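Local coordinates for CytC3 (Streptomyces sp., PDB 3GJB), which probably acts as a non-heme iron, 2-oxoglutarate-dependent halogenase of the phytanoyl-CoA dioxygenase family, chlorinating an amino acid carried on a partner protein, at residues R46-R51 with Y68-D73; L99-E104 with A257-P262. All coordinates share one frame; numbering follows the deposited sequence.

Contact 1 (R46-R51 with Y68-D73); sequences RQLLDR and YDRHLD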
loop_
_atom_site.group_PDB
_atom_site.type_symbol
_atom_site.label_atom_id
_atom_site.label_comp_id
_atom_site.label_asym_id
_atom_site.label_seq_id
_atom_site.Cartn_x
_atom_site.Cartn_y
_atom_site.Cartn_z
ATOM N N ARG A 46 -2.277 -18.105 5.756
ATOM C CA ARG A 46 -1.693 -19.416 5.474
ATOM C C ARG A 46 -0.931 -19.434 4.145
ATOM O O ARG A 46 0.122 -20.051 4.029
ATOM C CB ARG A 46 -2.790 -20.484 5.437
ATOM C CG ARG A 46 -2.265 -21.892 5.171
ATOM C CD ARG A 46 -3.372 -22.955 5.152
ATOM N NE ARG A 46 -4.371 -22.705 4.115
ATOM C CZ ARG A 46 -5.521 -22.062 4.310
ATOM N NH1 ARG A 46 -5.837 -21.602 5.517
ATOM N NH2 ARG A 46 -6.347 -21.865 3.289
ATOM N N GLN A 47 -1.471 -18.755 3.144
ATOM C CA GLN A 47 -0.844 -18.712 1.836
ATOM C C GLN A 47 0.474 -17.945 1.824
ATOM O O GLN A 47 1.390 -18.277 1.068
ATOM C CB GLN A 47 -1.828 -18.132 0.821
ATOM C CG GLN A 47 -2.921 -19.122 0.453
ATOM C CD GLN A 47 -4.008 -18.522 -0.412
ATOM O OE1 GLN A 47 -4.753 -19.244 -1.072
ATOM N NE2 GLN A 47 -4.115 -17.195 -0.407
ATOM N N LEU A 48 0.570 -16.927 2.671
ATOM C CA LEU A 48 1.787 -16.133 2.786
ATOM C C LEU A 48 2.962 -17.091 3.033
ATOM O O LEU A 48 4.069 -16.897 2.532
ATOM C CB LEU A 48 1.640 -15.162 3.968
ATOM C CG LEU A 48 1.595 -13.641 3.784
ATOM C CD1 LEU A 48 1.062 -13.241 2.429
ATOM C CD2 LEU A 48 0.757 -13.048 4.898
ATOM N N LEU A 49 2.694 -18.139 3.802
ATOM C CA LEU A 49 3.702 -19.131 4.157
ATOM C C LEU A 49 4.374 -19.820 2.977
ATOM O O LEU A 49 5.558 -20.143 3.043
ATOM C CB LEU A 49 3.081 -20.176 5.088
ATOM C CG LEU A 49 2.644 -19.584 6.431
ATOM C CD1 LEU A 49 1.841 -20.597 7.240
ATOM C CD2 LEU A 49 3.887 -19.140 7.189
ATOM N N ASP A 50 3.624 -20.046 1.905
ATOM C CA ASP A 50 4.168 -20.695 0.714
ATOM C C ASP A 50 4.729 -19.642 -0.228
ATOM O O ASP A 50 3.987 -18.835 -0.787
ATOM C CB ASP A 50 3.076 -21.513 0.015
ATOM C CG ASP A 50 3.496 -22.008 -1.366
ATOM O OD1 ASP A 50 4.702 -22.253 -1.588
ATOM O OD2 ASP A 50 2.608 -22.168 -2.232
ATOM N N ARG A 51 6.045 -19.649 -0.401
ATOM C CA ARG A 51 6.692 -18.666 -1.259
ATOM C C ARG A 51 7.139 -19.251 -2.589
ATOM O O ARG A 51 7.886 -18.610 -3.327
ATOM C CB ARG A 51 7.906 -18.052 -0.543
ATOM C CG ARG A 51 7.572 -17.260 0.721
ATOM C CD ARG A 51 8.816 -16.588 1.287
ATOM N NE ARG A 51 9.360 -15.601 0.355
ATOM C CZ ARG A 51 8.840 -14.394 0.142
ATOM N NH1 ARG A 51 7.759 -13.999 0.798
ATOM N NH2 ARG A 51 9.393 -13.581 -0.750
ATOM N N TYR A 68 6.801 -8.263 0.821
ATOM C CA TYR A 68 6.488 -7.249 -0.166
ATOM C C TYR A 68 5.928 -7.909 -1.407
ATOM O O TYR A 68 6.309 -9.028 -1.758
ATOM C CB TYR A 68 7.748 -6.485 -0.557
ATOM C CG TYR A 68 8.187 -5.411 0.408
ATOM C CD1 TYR A 68 7.860 -5.470 1.769
ATOM C CD2 TYR A 68 8.974 -4.352 -0.038
ATOM C CE1 TYR A 68 8.321 -4.479 2.664
ATOM C CE2 TYR A 68 9.434 -3.371 0.833
ATOM C CZ TYR A 68 9.109 -3.435 2.177
ATOM O OH TYR A 68 9.583 -2.451 3.010
ATOM N N ASP A 69 5.007 -7.196 -2.043
ATOM C CA ASP A 69 4.372 -7.583 -3.293
ATOM C C ASP A 69 3.855 -9.006 -3.471
ATOM O O ASP A 69 4.058 -9.619 -4.526
ATOM C CB ASP A 69 5.317 -7.242 -4.449
ATOM C CG ASP A 69 5.837 -5.820 -4.372
ATOM O OD1 ASP A 69 5.033 -4.900 -4.118
ATOM O OD2 ASP A 69 7.051 -5.624 -4.575
ATOM N N ARG A 70 3.173 -9.527 -2.461
ATOM C CA ARG A 70 2.612 -10.863 -2.569
ATOM C C ARG A 70 1.333 -10.829 -3.387
ATOM O O ARG A 70 0.755 -11.868 -3.695
ATOM C CB ARG A 70 2.359 -11.447 -1.185
ATOM C CG ARG A 70 3.644 -11.632 -0.415
ATOM C CD ARG A 70 4.633 -12.510 -1.176
ATOM N NE ARG A 70 4.735 -13.849 -0.601
ATOM C CZ ARG A 70 3.868 -14.824 -0.821
ATOM N NH1 ARG A 70 2.836 -14.610 -1.612
ATOM N NH2 ARG A 70 4.023 -16.006 -0.243
ATOM N N HIS A 71 0.899 -9.627 -3.752
ATOM C CA HIS A 71 -0.287 -9.477 -4.583
ATOM C C HIS A 71 0.077 -9.963 -5.989
ATOM O O HIS A 71 -0.783 -10.053 -6.869
ATOM C CB HIS A 71 -0.720 -8.017 -4.659
ATOM C CG HIS A 71 0.305 -7.124 -5.280
ATOM N ND1 HIS A 71 1.421 -6.688 -4.599
ATOM C CD2 HIS A 71 0.421 -6.644 -6.541
ATOM C CE1 HIS A 71 2.183 -5.982 -5.415
ATOM N NE2 HIS A 71 1.599 -5.940 -6.600
ATOM N N LEU A 72 1.361 -10.254 -6.206
ATOM C CA LEU A 72 1.800 -10.752 -7.502
ATOM C C LEU A 72 1.780 -12.277 -7.546
ATOM O O LEU A 72 2.092 -12.869 -8.572
ATOM C CB LEU A 72 3.204 -10.238 -7.854
ATOM C CG LEU A 72 3.288 -8.745 -8.179
ATOM C CD1 LEU A 72 4.680 -8.406 -8.661
ATOM C CD2 LEU A 72 2.275 -8.388 -9.234
ATOM N N ASP A 73 1.431 -12.919 -6.435
ATOM C CA ASP A 73 1.342 -14.375 -6.444
ATOM C C ASP A 73 0.166 -14.950 -5.629
ATOM O O ASP A 73 -0.269 -16.078 -5.870
ATOM C CB ASP A 73 2.684 -15.019 -6.033
ATOM C CG ASP A 73 3.014 -14.848 -4.559
ATOM O OD1 ASP A 73 3.192 -13.698 -4.104
ATOM O OD2 ASP A 73 3.110 -15.885 -3.859
HETATM O O HOH W 1 3.836 -18.471 -3.867
HETATM O O HOH W 2 8.051 -11.076 -0.172
#
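Arg70 points its side chain at residues 46-51 and lays its NH2 among the backbone oxygens of Leu48 and Asp50. Here, in the helical layer outside the double-stranded beta-helix, an arginine reaches carbonyl oxygens near the end of a helix and in the turn after it, joining helix 34-48 to a short 3-10 segment, 70-72. With CG anti to the carbonyl carbon (chi1 -64°), the Arg70 chain starts toward the helix and then bends at chi2 and chi3, which brings the guanidinium round to the carbonyls. NH2 gives a weak, bent hydrogen bond to Asp50 O, 2.9 Å away and near the guanidinium plane; Leu48 O lies at the same distance from NH2, 2.9 Å, but obliquely to that plane. On the way, Arg70 CG passes Leu48 CD1 at 4.2 Å. Arg51 comes in almost perpendicular to Arg70. The two guanidinium planes stand 69° apart, and Arg51 NH1 sits at the edge of the Arg70 group, 3.3 Å from its NE. Those are two donors of like charge, and their closeness is probably eased by the partners each has. Arg70 has Asp73, whose OD2 forms a salt bridge with NH1 at 2.6 Å, and its NE makes a weak bond to the side chain of Asn67; Arg51 NH2 bonds the backbone oxygen of Tyr56. A methionine in place of Arg70 would probably leave the Asp73 carboxylate without its positive mate and strip the Asp50 carbonyl of its guanidinium donor. Two waters complete the seam. One takes a bond from Arg51 NH2 and donates to Tyr68 O; the other donates to both Asp50 O and Asp73 OD2, the latter at 2.7 Å.

Contact 2 (L99-E104 with A257-P262); sequences LCWRSE and AARYVP. With AKG (2-oxoglutaric acid), chain E.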
loop_
_atom_site.group_PDB
_atom_site.type_symbol
_atom_site.label_atom_id
_atom_site.label_comp_id
_atom_site.label_asym_id
_atom_site.label_seq_id
_atom_site.Cartn_x
_atom_site.Cartn_y
_atom_site.Cartn_z
ATOM N N LEU A 99 -1.541 2.735 -11.140
ATOM C CA LEU A 99 -0.598 1.644 -11.007
ATOM C C LEU A 99 -0.421 1.316 -9.532
ATOM O O LEU A 99 -0.319 2.215 -8.691
ATOM C CB LEU A 99 0.774 2.031 -11.560
ATOM C CG LEU A 99 0.926 2.306 -13.053
ATOM C CD1 LEU A 99 2.374 2.719 -13.340
ATOM C CD2 LEU A 99 0.551 1.049 -13.836
ATOM N N CYS A 100 -0.419 0.027 -9.223
ATOM C CA CYS A 100 -0.153 -0.416 -7.874
ATOM C C CYS A 100 1.268 -0.928 -8.043
ATOM O O CYS A 100 1.493 -1.941 -8.701
ATOM C CB CYS A 100 -1.070 -1.558 -7.452
ATOM S SG CYS A 100 -0.646 -2.160 -5.799
ATOM N N TRP A 101 2.231 -0.217 -7.473
ATOM C CA TRP A 101 3.627 -0.614 -7.625
ATOM C C TRP A 101 4.178 -1.366 -6.420
ATOM O O TRP A 101 5.318 -1.839 -6.437
ATOM C CB TRP A 101 4.488 0.619 -7.894
ATOM C CG TRP A 101 4.545 1.549 -6.729
ATOM C CD1 TRP A 101 3.587 2.442 -6.338
ATOM C CD2 TRP A 101 5.607 1.659 -5.782
ATOM N NE1 TRP A 101 3.991 3.103 -5.204
ATOM C CE2 TRP A 101 5.230 2.642 -4.842
ATOM C CE3 TRP A 101 6.845 1.020 -5.635
ATOM C CZ2 TRP A 101 6.051 3.002 -3.767
ATOM C CZ3 TRP A 101 7.661 1.377 -4.567
ATOM C CH2 TRP A 101 7.260 2.358 -3.648
ATOM N N ARG A 102 3.371 -1.481 -5.372
ATOM C CA ARG A 102 3.819 -2.195 -4.184
ATOM C C ARG A 102 2.756 -2.426 -3.125
ATOM O O ARG A 102 1.793 -1.664 -2.988
ATOM C CB ARG A 102 4.987 -1.453 -3.534
ATOM C CG ARG A 102 5.510 -2.132 -2.271
ATOM C CD ARG A 102 7.020 -2.207 -2.274
ATOM N NE ARG A 102 7.619 -1.023 -1.690
ATOM C CZ ARG A 102 8.917 -0.752 -1.715
ATOM N NH1 ARG A 102 9.768 -1.573 -2.303
ATOM N NH2 ARG A 102 9.366 0.337 -1.120
ATOM N N SER A 103 2.954 -3.505 -2.382
ATOM C CA SER A 103 2.097 -3.855 -1.269
ATOM C C SER A 103 3.047 -4.461 -0.235
ATOM O O SER A 103 4.064 -5.066 -0.590
ATOM C CB SER A 103 1.015 -4.854 -1.682
ATOM O OG SER A 103 1.552 -6.132 -1.947
ATOM N N GLU A 104 2.735 -4.257 1.039
ATOM C CA GLU A 104 3.555 -4.775 2.121
ATOM C C GLU A 104 2.698 -4.948 3.361
ATOM O O GLU A 104 1.643 -4.328 3.484
ATOM C CB GLU A 104 4.717 -3.820 2.415
ATOM C CG GLU A 104 4.312 -2.371 2.667
ATOM C CD GLU A 104 5.509 -1.419 2.689
ATOM O OE1 GLU A 104 6.313 -1.481 3.646
ATOM O OE2 GLU A 104 5.650 -0.609 1.743
ATOM N N ALA A 257 -0.850 -2.860 3.276
ATOM C CA ALA A 257 -0.799 -1.611 2.535
ATOM C C ALA A 257 -0.502 -1.821 1.068
ATOM O O ALA A 257 0.384 -2.594 0.706
ATOM C CB ALA A 257 0.252 -0.693 3.136
ATOM N N ALA A 258 -1.250 -1.116 0.228
ATOM C CA ALA A 258 -1.059 -1.174 -1.213
ATOM C C ALA A 258 -0.792 0.271 -1.622
ATOM O O ALA A 258 -1.533 1.180 -1.237
ATOM C CB ALA A 258 -2.311 -1.704 -1.892
ATOM N N ARG A 259 0.273 0.492 -2.384
ATOM C CA ARG A 259 0.622 1.849 -2.801
ATOM C C ARG A 259 0.394 2.091 -4.298
ATOM O O ARG A 259 0.748 1.259 -5.145
ATOM C CB ARG A 259 2.073 2.135 -2.406
ATOM C CG ARG A 259 2.324 1.980 -0.902
ATOM C CD ARG A 259 3.803 2.033 -0.601
ATOM N NE ARG A 259 4.134 1.689 0.780
ATOM C CZ ARG A 259 4.061 2.524 1.813
ATOM N NH1 ARG A 259 3.659 3.779 1.647
ATOM N NH2 ARG A 259 4.425 2.102 3.015
ATOM N N TYR A 260 -0.202 3.241 -4.608
ATOM C CA TYR A 260 -0.530 3.597 -5.983
ATOM C C TYR A 260 0.076 4.900 -6.508
ATOM O O TYR A 260 0.273 5.868 -5.765
ATOM C CB TYR A 260 -2.051 3.691 -6.147
ATOM C CG TYR A 260 -2.815 2.451 -5.755
ATOM C CD1 TYR A 260 -2.996 2.108 -4.411
ATOM C CD2 TYR A 260 -3.347 1.604 -6.728
ATOM C CE1 TYR A 260 -3.688 0.946 -4.050
ATOM C CE2 TYR A 260 -4.035 0.442 -6.380
ATOM C CZ TYR A 260 -4.200 0.117 -5.042
ATOM O OH TYR A 260 -4.856 -1.049 -4.707
ATOM N N VAL A 261 0.359 4.905 -7.808
ATOM C CA VAL A 261 0.886 6.075 -8.500
ATOM C C VAL A 261 0.259 6.146 -9.891
ATOM O O VAL A 261 -0.015 5.116 -10.519
ATOM C CB VAL A 261 2.425 6.021 -8.697
ATOM C CG1 VAL A 261 3.134 6.226 -7.373
ATOM C CG2 VAL A 261 2.825 4.700 -9.347
ATOM N N PRO A 262 -0.017 7.364 -10.374
ATOM C CA PRO A 262 -0.601 7.469 -11.713
ATOM C C PRO A 262 0.432 6.937 -12.707
ATOM O O PRO A 262 1.605 6.795 -12.367
ATOM C CB PRO A 262 -0.870 8.970 -11.862
ATOM C CG PRO A 262 0.150 9.596 -10.954
ATOM C CD PRO A 262 0.103 8.687 -9.745
HETATM C C1 AKG E . 12.137 0.926 1.064
HETATM O O1 AKG E . 11.562 -0.009 0.540
HETATM O O2 AKG E . 13.431 0.797 1.391
HETATM C C2 AKG E . 11.406 2.216 1.352
HETATM O O5 AKG E . 12.000 3.141 1.885
HETATM C C3 AKG E . 9.933 2.343 0.986
HETATM C C4 AKG E . 9.335 3.711 1.363
HETATM C C5 AKG E . 7.849 3.765 1.003
HETATM O O3 AKG E . 7.292 2.813 0.489
HETATM O O4 AKG E . 7.140 4.882 1.268
#
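Arg259 leaves its strand on the same face as Arg102 and Glu104, and its side chain can be walked outward atom by atom. CB rests 3.5 Å from Trp101 NE1, an N-H whose hydrogen bond goes to Thr146. Beyond CG the chain runs extended (chi2 170°, chi3 -171°), carrying CD past Trp101 CZ2 at 4.0 Å and on toward the ligand. NE then donates a fairly straight bond to Glu104 OE2, 2.9 Å away; the oxygen lies close to the guanidinium plane, yet it is met from above its own carboxylate. NH2 adds a weaker bond to that same oxygen, making a salt bridge held through a single carboxylate atom. Over one face of the guanidinium hovers O3 of 2-oxoglutarate, 3.5 Å from CZ, while NH1 comes within 3.7 Å of O4. Arg102 takes the other end of the ligand, with a weak bond from NH2 to O1 at 2.8 Å. On the opposite face of the sheet Cys100 SG sits above the Tyr260 ring, displaced toward its rim. Beneath all this the backbones pair antiparallel, except that Trp101 and Arg102 together face Arg259: Trp101 N bonds Arg259 O and Arg259 N bonds Arg102 O, a classic beta bulge in a jelly-roll (cupin) sheet lining a ligand pocket.

How the contacts relate
From the N terminus, helix 34-48 leads into contact 1, which closes a short loop of 16 residues through helix 62-65. The chain then runs through helices 75-82 and 84-94 before entering strand 98-108, where contact 2 opens; that one spans 152 residues, returning only at strand 253-262, with strand 147-152 beyond it in the sheet. The two closures follow in series, neither nested nor crossed, their centres about 16 Å apart. Segment 68-73 is the bridge between them: Asp69 N probably bonds Ser103 O, and His71 ND1 probably bonds Ser103 OG. Contact 1 thus ties the outer helix to a loop that itself leans on the central sheet.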